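Local coordinates for protein kojibiose phosphorylase (Gut metagenome, PDB 6W0P) that is a phosphorylase of glycoside hydrolase family 65, with a beta-rich N-terminal domain, a helical catalytic domain and a small C-terminal domain, at residues A[36-41]-A[330-335]; A[57-62]-A[340-345]; A[626-631]-A[642-647]; A[678-683]-A[698-703]. One frame throughout, in Å; residues are numbered along the deposited sequence.

All four contacts are mainly buried but sit at different depths. Contacts 1 and 2 lie about 9 and 11 Å from the centre of the chain. Both bring strands 40-42 and 58-60 of a small sheet against the loop between helices 308-324 and 351-361, and they touch through Thr333 O and Asn61 ND2. Contacts 3 and 4, centred about 20 and 23 Å out, form a second neighbourhood, joined where Asn642 OD1 accepts from Lys698 N. Contact 1 rests on a carboxylate-amide bond; contact 2 packs a tyrosine ring on loop backbone and adds a water bridge. In the outer pair, CH-pi and oblique aromatic packing link helices to one another and to the C-terminal strands.

Contact 1: residues A[36-41]-A[330-335]; sequences GNEYSG and PTNTIG
Asn332 lies midway along the loop 330-335 and carries the contact with Glu38. Ahead of it, Pro330 packs on Asp370 and Met373 of helix 365-376, while Thr331 gives its carbonyl oxygen to Arg401 NH2. The side chain of Asn332 then points at the turn 37-40: its CG stands anti to the carbonyl carbon (chi1 -82°), which brings ND2 within 2.8 Å of Glu38 OE2. The acceptor lies almost in the amide plane of Asn332, and OE2 uses its anti lone pair, turned away from OE1. Amide and carboxylate planes are nevertheless nearly perpendicular, 80° apart. Packing is close here, Asn332 CB being 3.1 Å from Glu38 OE2. Glu38 belongs to the tight turn of a beta hairpin between strands 35-36 and 40-42. An Asx motif fixes that turn: Asn37 OD1 accepts from Ser40 N at 2.9 Å and from Ser40 OG at 2.7 Å. From the hairpin the extended Glu38 chain crosses to the catalytic-domain loop, where OE1 takes two further bonds from the backbone N atoms of His326 and Phe328. Beyond Asn332, Thr333 O accepts from Asn61 ND2, and Ile334 packs on Leu371.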
loop_
_atom_site.group_PDB
_atom_site.type_symbol
_atom_site.label_atom_id
_atom_site.label_comp_id
_atom_site.label_asym_id
_atom_site.label_seq_id
_atom_site.Cartn_x
_atom_site.Cartn_y
_atom_site.Cartn_z
ATOM N N GLY A 36 34.025 12.429 2.808
ATOM C CA GLY A 36 33.793 11.184 2.067
ATOM C C GLY A 36 34.911 10.943 1.091
ATOM O O GLY A 36 35.491 11.932 0.604
ATOM N N ASN A 37 35.237 9.684 0.848
ATOM C CA ASN A 37 36.303 9.309 -0.110
ATOM C C ASN A 37 35.789 8.146 -0.963
ATOM O O ASN A 37 36.639 7.398 -1.431
ATOM C CB ASN A 37 37.625 9.051 0.618
ATOM C CG ASN A 37 37.599 7.875 1.581
ATOM O OD1 ASN A 37 36.580 7.204 1.739
ATOM N ND2 ASN A 37 38.727 7.609 2.230
ATOM N N GLU A 38 34.464 8.093 -1.196
ATOM C CA GLU A 38 33.697 7.063 -1.960
ATOM C C GLU A 38 33.668 5.730 -1.204
ATOM O O GLU A 38 32.576 5.159 -1.021
ATOM C CB GLU A 38 34.281 6.778 -3.345
ATOM C CG GLU A 38 33.412 5.826 -4.149
ATOM C CD GLU A 38 34.104 5.133 -5.310
ATOM O OE1 GLU A 38 34.679 5.856 -6.153
ATOM O OE2 GLU A 38 34.039 3.873 -5.381
ATOM N N TYR A 39 34.837 5.236 -0.794
ATOM C CA TYR A 39 34.964 3.993 0.001
ATOM C C TYR A 39 34.202 4.145 1.308
ATOM O O TYR A 39 33.573 3.197 1.770
ATOM C CB TYR A 39 36.436 3.714 0.283
ATOM C CG TYR A 39 36.726 2.534 1.172
ATOM C CD1 TYR A 39 36.719 1.232 0.675
ATOM C CD2 TYR A 39 37.105 2.733 2.487
ATOM C CE1 TYR A 39 37.039 0.152 1.483
ATOM C CE2 TYR A 39 37.421 1.662 3.311
ATOM C CZ TYR A 39 37.415 0.371 2.800
ATOM O OH TYR A 39 37.768 -0.656 3.614
ATOM N N SER A 40 34.319 5.325 1.904
ATOM C CA SER A 40 33.828 5.613 3.269
ATOM C C SER A 40 33.337 7.062 3.346
ATOM O O SER A 40 33.782 7.903 2.546
ATOM C CB SER A 40 34.907 5.321 4.284
ATOM O OG SER A 40 35.992 6.237 4.150
ATOM N N GLY A 41 32.450 7.327 4.297
ATOM C CA GLY A 41 32.046 8.686 4.656
ATOM C C GLY A 41 31.782 8.819 6.133
ATOM O O GLY A 41 31.316 7.827 6.754
ATOM N N PRO A 330 34.487 -0.523 -8.750
ATOM C CA PRO A 330 33.420 -0.773 -9.719
ATOM C C PRO A 330 32.206 -1.523 -9.151
ATOM O O PRO A 330 31.315 -1.847 -9.942
ATOM C CB PRO A 330 34.089 -1.665 -10.792
ATOM C CG PRO A 330 35.200 -2.388 -10.041
ATOM C CD PRO A 330 35.647 -1.413 -8.965
ATOM N N THR A 331 32.199 -1.820 -7.842
ATOM C CA THR A 331 31.014 -2.321 -7.094
ATOM C C THR A 331 30.469 -1.215 -6.175
ATOM O O THR A 331 29.623 -1.525 -5.308
ATOM C CB THR A 331 31.342 -3.623 -6.336
ATOM O OG1 THR A 331 32.305 -3.350 -5.314
ATOM C CG2 THR A 331 31.888 -4.700 -7.249
ATOM N N ASN A 332 30.929 0.024 -6.319
ATOM C CA ASN A 332 30.448 1.163 -5.488
ATOM C C ASN A 332 29.487 1.998 -6.326
ATOM O O ASN A 332 29.611 1.976 -7.556
ATOM C CB ASN A 332 31.577 2.039 -4.944
ATOM C CG ASN A 332 32.232 1.487 -3.697
ATOM O OD1 ASN A 332 31.720 0.548 -3.088
ATOM N ND2 ASN A 332 33.374 2.043 -3.327
ATOM N N THR A 333 28.572 2.715 -5.676
ATOM C CA THR A 333 27.641 3.633 -6.365
ATOM C C THR A 333 27.419 4.867 -5.491
ATOM O O THR A 333 27.887 4.893 -4.344
ATOM C CB THR A 333 26.324 2.926 -6.711
ATOM O OG1 THR A 333 25.552 3.762 -7.578
ATOM C CG2 THR A 333 25.508 2.615 -5.482
ATOM N N ILE A 334 26.715 5.843 -6.046
ATOM C CA ILE A 334 26.353 7.115 -5.369
ATOM C C ILE A 334 24.971 6.928 -4.723
ATOM O O ILE A 334 24.011 6.622 -5.459
ATOM C CB ILE A 334 26.373 8.261 -6.399
ATOM C CG1 ILE A 334 27.743 8.362 -7.076
ATOM C CG2 ILE A 334 25.944 9.566 -5.765
ATOM C CD1 ILE A 334 27.887 9.497 -8.041
ATOM N N GLY A 335 24.879 7.112 -3.408
ATOM C CA GLY A 335 23.596 7.255 -2.695
ATOM C C GLY A 335 22.967 8.638 -2.903
ATOM O O GLY A 335 23.700 9.635 -3.077
#

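Contact 2: residues A[57-62]-A[340-345]; sequences GTYFNG and TGEAYS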
loop_
_atom_site.group_PDB
_atom_site.type_symbol
_atom_site.label_atom_id
_atom_site.label_comp_id
_atom_site.label_asym_id
_atom_site.label_seq_id
_atom_site.Cartn_x
_atom_site.Cartn_y
_atom_site.Cartn_z
ATOM N N GLY A 57 27.350 9.032 12.404
ATOM C CA GLY A 57 27.161 8.407 11.084
ATOM C C GLY A 57 28.496 8.200 10.416
ATOM O O GLY A 57 29.124 9.217 10.064
ATOM N N THR A 58 28.926 6.940 10.366
ATOM C CA THR A 58 30.122 6.452 9.646
ATOM C C THR A 58 29.644 5.351 8.700
ATOM O O THR A 58 29.050 4.384 9.205
ATOM C CB THR A 58 31.209 5.952 10.610
ATOM O OG1 THR A 58 31.466 6.956 11.598
ATOM C CG2 THR A 58 32.491 5.591 9.887
ATOM N N TYR A 59 29.856 5.487 7.392
ATOM C CA TYR A 59 29.363 4.477 6.431
ATOM C C TYR A 59 30.472 4.071 5.490
ATOM O O TYR A 59 31.353 4.881 5.223
ATOM C CB TYR A 59 28.162 5.018 5.672
ATOM C CG TYR A 59 27.235 5.840 6.530
ATOM C CD1 TYR A 59 26.282 5.230 7.337
ATOM C CD2 TYR A 59 27.311 7.223 6.539
ATOM C CE1 TYR A 59 25.405 5.984 8.097
ATOM C CE2 TYR A 59 26.447 7.989 7.308
ATOM C CZ TYR A 59 25.489 7.364 8.087
ATOM O OH TYR A 59 24.629 8.104 8.832
ATOM N N PHE A 60 30.358 2.848 4.996
ATOM C CA PHE A 60 31.221 2.233 3.969
ATOM C C PHE A 60 30.333 1.834 2.800
ATOM O O PHE A 60 29.338 1.132 3.035
ATOM C CB PHE A 60 31.972 1.040 4.555
ATOM C CG PHE A 60 32.895 1.413 5.689
ATOM C CD1 PHE A 60 34.213 1.778 5.436
ATOM C CD2 PHE A 60 32.433 1.444 6.998
ATOM C CE1 PHE A 60 35.062 2.145 6.475
ATOM C CE2 PHE A 60 33.280 1.806 8.037
ATOM C CZ PHE A 60 34.597 2.145 7.778
ATOM N N ASN A 61 30.677 2.295 1.595
ATOM C CA ASN A 61 29.874 2.069 0.368
ATOM C C ASN A 61 29.719 0.553 0.199
ATOM O O ASN A 61 30.763 -0.123 0.063
ATOM C CB ASN A 61 30.546 2.766 -0.814
ATOM C CG ASN A 61 29.604 3.168 -1.928
ATOM O OD1 ASN A 61 28.823 2.349 -2.415
ATOM N ND2 ASN A 61 29.699 4.420 -2.351
ATOM N N GLY A 62 28.491 0.029 0.261
ATOM C CA GLY A 62 28.196 -1.395 -0.018
ATOM C C GLY A 62 28.165 -2.253 1.242
ATOM O O GLY A 62 27.978 -3.470 1.134
ATOM N N THR A 340 26.391 10.667 3.796
ATOM C CA THR A 340 26.236 11.795 4.749
ATOM C C THR A 340 25.066 11.573 5.699
ATOM O O THR A 340 24.795 12.481 6.470
ATOM C CB THR A 340 26.087 13.129 4.010
ATOM O OG1 THR A 340 24.800 13.209 3.393
ATOM C CG2 THR A 340 27.186 13.290 2.992
ATOM N N GLY A 341 24.409 10.414 5.680
ATOM C CA GLY A 341 23.252 10.198 6.563
ATOM C C GLY A 341 22.527 8.902 6.273
ATOM O O GLY A 341 22.965 8.127 5.372
ATOM N N GLU A 342 21.435 8.694 7.004
ATOM C CA GLU A 342 20.659 7.429 7.007
ATOM C C GLU A 342 19.513 7.508 6.000
ATOM O O GLU A 342 19.305 6.520 5.263
ATOM C CB GLU A 342 20.130 7.151 8.411
ATOM C CG GLU A 342 21.244 6.848 9.379
ATOM C CD GLU A 342 20.799 6.325 10.730
ATOM O OE1 GLU A 342 19.569 6.283 10.985
ATOM O OE2 GLU A 342 21.682 5.980 11.514
ATOM N N ALA A 343 18.772 8.611 5.991
ATOM C CA ALA A 343 17.664 8.836 5.024
ATOM C C ALA A 343 18.109 8.479 3.588
ATOM O O ALA A 343 19.177 8.953 3.153
ATOM C CB ALA A 343 17.175 10.264 5.126
ATOM N N TYR A 344 17.324 7.631 2.907
ATOM C CA TYR A 344 17.485 7.120 1.512
ATOM C C TYR A 344 18.523 6.000 1.466
ATOM O O TYR A 344 18.806 5.487 0.366
ATOM C CB TYR A 344 17.802 8.213 0.477
ATOM C CG TYR A 344 16.635 9.091 0.087
ATOM C CD1 TYR A 344 15.336 8.607 0.029
ATOM C CD2 TYR A 344 16.839 10.419 -0.258
ATOM C CE1 TYR A 344 14.273 9.418 -0.341
ATOM C CE2 TYR A 344 15.797 11.242 -0.649
ATOM C CZ TYR A 344 14.507 10.745 -0.672
ATOM O OH TYR A 344 13.484 11.584 -1.007
ATOM N N SER A 345 19.045 5.586 2.618
ATOM C CA SER A 345 19.599 4.216 2.820
ATOM C C SER A 345 20.879 3.997 2.005
ATOM O O SER A 345 21.283 2.817 1.806
ATOM C CB SER A 345 18.554 3.161 2.499
ATOM O OG SER A 345 17.428 3.250 3.384
HETATM O O HOH W 1 24.115 6.950 11.120
#
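Tyr59 lays its ring against the backbone of Gly341 and reaches Glu342 with its hydroxyl, joining strand 58-60 of the small antiparallel sheet of strands 35-36, 40-42 and 58-60 to a catalytic-domain loop. Tyr59 gives the contact most of its buried surface. Its CB already faces the loop, and a chi1 of -39° sets the ring beside its own backbone N. Gly341 runs past the outer end of that ring: its N is 3.6 Å from Tyr59 CE2, its CA 3.4 Å from Tyr59 OH, and its carbonyl oxygen sits over one face. The opposite face is covered near its rim by Gly57 C, 3.7 Å above the plane, which holds the tyrosine between the residue that precedes its strand and the loop. Strand pairing continues behind it, with backbone bonds between Tyr59 and Gly41, and Thr340 O on the loop accepts from Arg43 NH1. Glu342 opens a type II turn closed by Ser345 N on Glu342 O. Its side chain is extended beyond CG and passes the tyrosine hydroxyl, with CG 3.7 Å from Tyr59 OH. The carboxylate is met through a water molecule and not directly: Tyr59 OH donates to the water at 2.6 Å, and the water in turn donates to Glu342 OE2 at 2.6 Å.

Contact 3: residues A[626-631]-A[642-647]; sequences SIHSII and NNFFGF
Two consecutive helices of the catalytic domain, 624-634 and 638-645, come together here, with His628 and Ser629 of the first meeting Phe644 of the second. The backbones are very close, Ser629 CA and Phe644 CA being 5.0 Å apart, an approach consistent with the small serine side chain. The two CB atoms, of Ser629 and Phe644, touch at 3.5 Å. From there the Phe644 ring turns toward His628, with chi1 -81° placing it beside its own backbone N. It receives His628 CB squarely over one face in a CH-pi contact, 3.8 Å from the centroid and 12° off the normal. The imidazole itself lies beyond, obliquely placed, with ring planes 35° apart. Successive helices packed side by side are in keeping with the (alpha/alpha)6 barrel of family 65 catalytic domains. Around the pair, His619 meets both the His628 and Phe644 rings edge-to-face, and His628 ND1 bonds to Ser624 O one turn back on its own helix. The hydroxyl of Ser629 finds its partners beside the contact, in Ala641 O and Asn675 ND2; the latter ties the pair to helix 666-680. OG stands 3.9 Å from Phe645 N, in packing distance without a hydrogen bond. After Phe645 the second helix ends: Gly646 N still bonds back to Asn642 O, but its positive phi turns the chain out of the helix.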
loop_
_atom_site.group_PDB
_atom_site.type_symbol
_atom_site.label_atom_id
_atom_site.label_comp_id
_atom_site.label_asym_id
_atom_site.label_seq_id
_atom_site.Cartn_x
_atom_site.Cartn_y
_atom_site.Cartn_z
ATOM N N SER A 626 16.509 22.530 -12.468
ATOM C CA SER A 626 17.706 22.529 -13.350
ATOM C C SER A 626 17.325 22.130 -14.790
ATOM O O SER A 626 17.908 22.679 -15.737
ATOM C CB SER A 626 18.820 21.649 -12.772
ATOM O OG SER A 626 18.470 20.266 -12.769
ATOM N N ILE A 627 16.425 21.170 -14.964
ATOM C CA ILE A 627 16.024 20.674 -16.306
ATOM C C ILE A 627 15.285 21.805 -17.021
ATOM O O ILE A 627 15.581 22.075 -18.186
ATOM C CB ILE A 627 15.152 19.422 -16.186
ATOM C CG1 ILE A 627 15.912 18.282 -15.512
ATOM C CG2 ILE A 627 14.626 19.019 -17.545
ATOM C CD1 ILE A 627 17.187 17.958 -16.211
ATOM N N HIS A 628 14.362 22.444 -16.318
ATOM C CA HIS A 628 13.561 23.570 -16.857
ATOM C C HIS A 628 14.497 24.759 -17.160
ATOM O O HIS A 628 14.303 25.414 -18.223
ATOM C CB HIS A 628 12.383 23.876 -15.900
ATOM C CG HIS A 628 11.321 22.820 -15.870
ATOM N ND1 HIS A 628 11.331 21.760 -14.981
ATOM C CD2 HIS A 628 10.218 22.657 -16.628
ATOM C CE1 HIS A 628 10.286 20.996 -15.195
ATOM N NE2 HIS A 628 9.587 21.527 -16.205
ATOM N N SER A 629 15.469 25.053 -16.276
ATOM C CA SER A 629 16.457 26.143 -16.506
ATOM C C SER A 629 17.217 25.845 -17.800
ATOM O O SER A 629 17.378 26.770 -18.617
ATOM C CB SER A 629 17.442 26.350 -15.384
ATOM O OG SER A 629 18.329 27.416 -15.743
ATOM N N ILE A 630 17.644 24.589 -17.983
ATOM C CA ILE A 630 18.509 24.194 -19.132
ATOM C C ILE A 630 17.703 24.339 -20.406
ATOM O O ILE A 630 18.238 24.904 -21.354
ATOM C CB ILE A 630 19.086 22.779 -18.976
ATOM C CG1 ILE A 630 20.155 22.770 -17.876
ATOM C CG2 ILE A 630 19.621 22.277 -20.309
ATOM C CD1 ILE A 630 20.283 21.468 -17.147
ATOM N N ILE A 631 16.468 23.839 -20.410
ATOM C CA ILE A 631 15.586 23.914 -21.607
ATOM C C ILE A 631 15.249 25.390 -21.858
ATOM O O ILE A 631 15.306 25.786 -23.014
ATOM C CB ILE A 631 14.351 23.013 -21.462
ATOM C CG1 ILE A 631 14.759 21.540 -21.485
ATOM C CG2 ILE A 631 13.311 23.324 -22.537
ATOM C CD1 ILE A 631 13.629 20.584 -21.079
ATOM N N ASN A 642 17.118 31.982 -15.542
ATOM C CA ASN A 642 17.795 32.595 -14.370
ATOM C C ASN A 642 16.972 32.322 -13.098
ATOM O O ASN A 642 17.578 31.971 -12.062
ATOM C CB ASN A 642 18.082 34.079 -14.622
ATOM C CG ASN A 642 19.360 34.285 -15.405
ATOM O OD1 ASN A 642 20.382 34.598 -14.819
ATOM N ND2 ASN A 642 19.338 34.065 -16.716
ATOM N N ASN A 643 15.645 32.450 -13.172
ATOM C CA ASN A 643 14.728 32.157 -12.034
ATOM C C ASN A 643 14.892 30.694 -11.574
ATOM O O ASN A 643 15.050 30.473 -10.346
ATOM C CB ASN A 643 13.266 32.495 -12.366
ATOM C CG ASN A 643 12.999 33.979 -12.368
ATOM O OD1 ASN A 643 13.813 34.753 -11.870
ATOM N ND2 ASN A 643 11.877 34.385 -12.953
ATOM N N PHE A 644 14.877 29.735 -12.509
ATOM C CA PHE A 644 15.010 28.279 -12.235
ATOM C C PHE A 644 16.406 27.953 -11.675
ATOM O O PHE A 644 16.517 27.017 -10.793
ATOM C CB PHE A 644 14.683 27.437 -13.475
ATOM C CG PHE A 644 13.203 27.224 -13.700
ATOM C CD1 PHE A 644 12.408 26.677 -12.686
ATOM C CD2 PHE A 644 12.604 27.544 -14.913
ATOM C CE1 PHE A 644 11.044 26.493 -12.861
ATOM C CE2 PHE A 644 11.234 27.360 -15.095
ATOM C CZ PHE A 644 10.462 26.813 -14.075
ATOM N N PHE A 645 17.453 28.640 -12.133
ATOM C CA PHE A 645 18.781 28.475 -11.507
ATOM C C PHE A 645 18.664 28.849 -10.031
ATOM O O PHE A 645 18.983 27.989 -9.228
ATOM C CB PHE A 645 19.884 29.293 -12.169
ATOM C CG PHE A 645 21.227 29.057 -11.524
ATOM C CD1 PHE A 645 21.976 27.932 -11.837
ATOM C CD2 PHE A 645 21.732 29.949 -10.592
ATOM C CE1 PHE A 645 23.206 27.709 -11.245
ATOM C CE2 PHE A 645 22.971 29.734 -10.010
ATOM C CZ PHE A 645 23.701 28.610 -10.333
ATOM N N GLY A 646 18.186 30.061 -9.713
ATOM C CA GLY A 646 17.944 30.567 -8.344
ATOM C C GLY A 646 19.033 30.157 -7.361
ATOM O O GLY A 646 20.186 30.539 -7.566
ATOM N N PHE A 647 18.682 29.347 -6.360
ATOM C CA PHE A 647 19.584 28.956 -5.245
ATOM C C PHE A 647 20.213 27.573 -5.503
ATOM O O PHE A 647 20.524 26.865 -4.532
ATOM C CB PHE A 647 18.814 28.990 -3.922
ATOM C CG PHE A 647 17.488 28.277 -3.945
ATOM C CD1 PHE A 647 17.409 26.926 -3.692
ATOM C CD2 PHE A 647 16.322 28.977 -4.237
ATOM C CE1 PHE A 647 16.191 26.268 -3.718
ATOM C CE2 PHE A 647 15.102 28.321 -4.267
ATOM C CZ PHE A 647 15.042 26.964 -4.012
#

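Contact 4: residues A[678-683]-A[698-703]; sequences YGFGGL and KNWNYY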
loop_
_atom_site.group_PDB
_atom_site.type_symbol
_atom_site.label_atom_id
_atom_site.label_comp_id
_atom_site.label_asym_id
_atom_site.label_seq_id
_atom_site.Cartn_x
_atom_site.Cartn_y
_atom_site.Cartn_z
ATOM N N TYR A 678 25.460 22.547 -19.012
ATOM C CA TYR A 678 24.403 22.275 -20.019
ATOM C C TYR A 678 23.512 23.508 -20.207
ATOM O O TYR A 678 23.033 23.731 -21.323
ATOM C CB TYR A 678 23.550 21.067 -19.647
ATOM C CG TYR A 678 24.242 19.745 -19.841
ATOM C CD1 TYR A 678 24.640 19.320 -21.099
ATOM C CD2 TYR A 678 24.487 18.899 -18.774
ATOM C CE1 TYR A 678 25.281 18.103 -21.294
ATOM C CE2 TYR A 678 25.117 17.675 -18.952
ATOM C CZ TYR A 678 25.533 17.286 -20.212
ATOM O OH TYR A 678 26.112 16.064 -20.375
ATOM N N GLY A 679 23.297 24.269 -19.135
ATOM C CA GLY A 679 22.364 25.406 -19.104
ATOM C C GLY A 679 23.009 26.650 -19.672
ATOM O O GLY A 679 22.903 26.869 -20.891
ATOM N N PHE A 680 23.632 27.452 -18.817
ATOM C CA PHE A 680 24.253 28.727 -19.227
ATOM C C PHE A 680 25.290 28.442 -20.310
ATOM O O PHE A 680 25.296 29.198 -21.263
ATOM C CB PHE A 680 24.804 29.480 -18.022
ATOM C CG PHE A 680 23.736 29.919 -17.053
ATOM C CD1 PHE A 680 22.736 30.799 -17.441
ATOM C CD2 PHE A 680 23.720 29.446 -15.757
ATOM C CE1 PHE A 680 21.745 31.186 -16.553
ATOM C CE2 PHE A 680 22.733 29.839 -14.874
ATOM C CZ PHE A 680 21.745 30.692 -15.271
ATOM N N GLY A 681 26.084 27.377 -20.199
ATOM C CA GLY A 681 27.140 27.048 -21.180
ATOM C C GLY A 681 26.582 26.517 -22.494
ATOM O O GLY A 681 27.275 26.648 -23.513
ATOM N N GLY A 682 25.378 25.941 -22.490
ATOM C CA GLY A 682 24.757 25.303 -23.669
ATOM C C GLY A 682 25.574 24.133 -24.201
ATOM O O GLY A 682 25.488 23.840 -25.385
ATOM N N LEU A 683 26.316 23.433 -23.349
ATOM C CA LEU A 683 27.106 22.261 -23.795
ATOM C C LEU A 683 26.184 21.195 -24.415
ATOM O O LEU A 683 25.113 20.896 -23.860
ATOM C CB LEU A 683 27.890 21.697 -22.609
ATOM C CG LEU A 683 28.560 20.353 -22.887
ATOM C CD1 LEU A 683 29.699 20.513 -23.863
ATOM C CD2 LEU A 683 29.045 19.730 -21.590
ATOM N N LYS A 698 22.345 36.652 -14.850
ATOM C CA LYS A 698 22.176 38.121 -14.620
ATOM C C LYS A 698 23.004 38.550 -13.405
ATOM O O LYS A 698 23.541 39.637 -13.433
ATOM C CB LYS A 698 20.688 38.510 -14.490
ATOM C CG LYS A 698 20.102 38.564 -13.082
ATOM C CD LYS A 698 18.697 37.984 -12.956
ATOM C CE LYS A 698 18.194 37.940 -11.521
ATOM N NZ LYS A 698 17.130 36.919 -11.338
ATOM N N ASN A 699 23.155 37.662 -12.426
ATOM C CA ASN A 699 23.854 37.898 -11.137
ATOM C C ASN A 699 25.377 37.785 -11.264
ATOM O O ASN A 699 26.057 38.090 -10.265
ATOM C CB ASN A 699 23.371 36.894 -10.087
ATOM C CG ASN A 699 21.879 37.005 -9.851
ATOM O OD1 ASN A 699 21.358 38.103 -9.667
ATOM N ND2 ASN A 699 21.186 35.882 -9.877
ATOM N N TRP A 700 25.924 37.298 -12.378
ATOM C CA TRP A 700 27.390 37.046 -12.483
ATOM C C TRP A 700 28.015 37.936 -13.568
ATOM O O TRP A 700 27.529 37.909 -14.716
ATOM C CB TRP A 700 27.709 35.574 -12.778
ATOM C CG TRP A 700 27.109 34.549 -11.865
ATOM C CD1 TRP A 700 26.711 34.719 -10.576
ATOM C CD2 TRP A 700 26.888 33.158 -12.170
ATOM N NE1 TRP A 700 26.212 33.549 -10.080
ATOM C CE2 TRP A 700 26.314 32.570 -11.026
ATOM C CE3 TRP A 700 27.109 32.359 -13.293
ATOM C CZ2 TRP A 700 25.971 31.218 -10.965
ATOM C CZ3 TRP A 700 26.754 31.031 -13.241
ATOM C CH2 TRP A 700 26.176 30.467 -12.094
ATOM N N ASN A 701 29.133 38.583 -13.238
ATOM C CA ASN A 701 30.002 39.329 -14.193
ATOM C C ASN A 701 30.594 38.336 -15.191
ATOM O O ASN A 701 30.478 38.566 -16.374
ATOM C CB ASN A 701 31.122 40.083 -13.473
ATOM C CG ASN A 701 30.571 41.124 -12.526
ATOM O OD1 ASN A 701 29.559 41.757 -12.851
ATOM N ND2 ASN A 701 31.204 41.282 -11.363
ATOM N N TYR A 702 31.139 37.229 -14.712
ATOM C CA TYR A 702 31.600 36.117 -15.565
ATOM C C TYR A 702 31.445 34.812 -14.799
ATOM O O TYR A 702 31.304 34.831 -13.566
ATOM C CB TYR A 702 33.020 36.386 -16.072
ATOM C CG TYR A 702 34.173 36.282 -15.101
ATOM C CD1 TYR A 702 34.634 35.045 -14.656
ATOM C CD2 TYR A 702 34.877 37.417 -14.690
ATOM C CE1 TYR A 702 35.712 34.944 -13.785
ATOM C CE2 TYR A 702 35.970 37.332 -13.838
ATOM C CZ TYR A 702 36.385 36.090 -13.390
ATOM O OH TYR A 702 37.470 35.979 -12.571
ATOM N N TYR A 703 31.442 33.705 -15.530
ATOM C CA TYR A 703 31.650 32.352 -14.976
ATOM C C TYR A 703 32.644 31.631 -15.879
ATOM O O TYR A 703 32.791 31.993 -17.084
ATOM C CB TYR A 703 30.334 31.580 -14.851
ATOM C CG TYR A 703 29.591 31.392 -16.145
ATOM C CD1 TYR A 703 28.693 32.335 -16.607
ATOM C CD2 TYR A 703 29.773 30.250 -16.906
ATOM C CE1 TYR A 703 28.021 32.162 -17.809
ATOM C CE2 TYR A 703 29.091 30.046 -18.095
ATOM C CZ TYR A 703 28.215 31.009 -18.551
ATOM O OH TYR A 703 27.555 30.807 -19.725
#
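Phe680 turns its ring toward Trp700 while its CB meets the phenol of Tyr703, at the junction where helix 666-680 of the barrel ends against the sheet that strand 702-709 enters in the C-terminal domain. The phenylalanine ring and the six-membered ring of the indole meet obliquely: their planes are inclined at 64° and their centroids lie 5.7 Å apart, with Phe680 CD2 and Trp700 CZ3 as the touching atoms at 4.2 Å. Tyr703 comes from the strand with its ring folded back over its own backbone (chi1 59°). Its CD1 lies at the edge of the indole, in plane, and its far end reaches Phe680, with CZ 3.8 Å from Phe680 CB. Phe645 packs on both Phe680 and Trp700, edge-to-face on the former and with planes near perpendicular on the latter, so the three rings form one aromatic cluster. Polar ends are satisfied by neighbours: Trp700 NE1 donates to Asp310 OD2, and Thr695 takes part at two points, with Tyr703 OH bonded to its carbonyl oxygen and Phe680 O to its OG1. Tyr703 OH and Phe680 O sit 3.2 Å apart without a hydrogen bond between them.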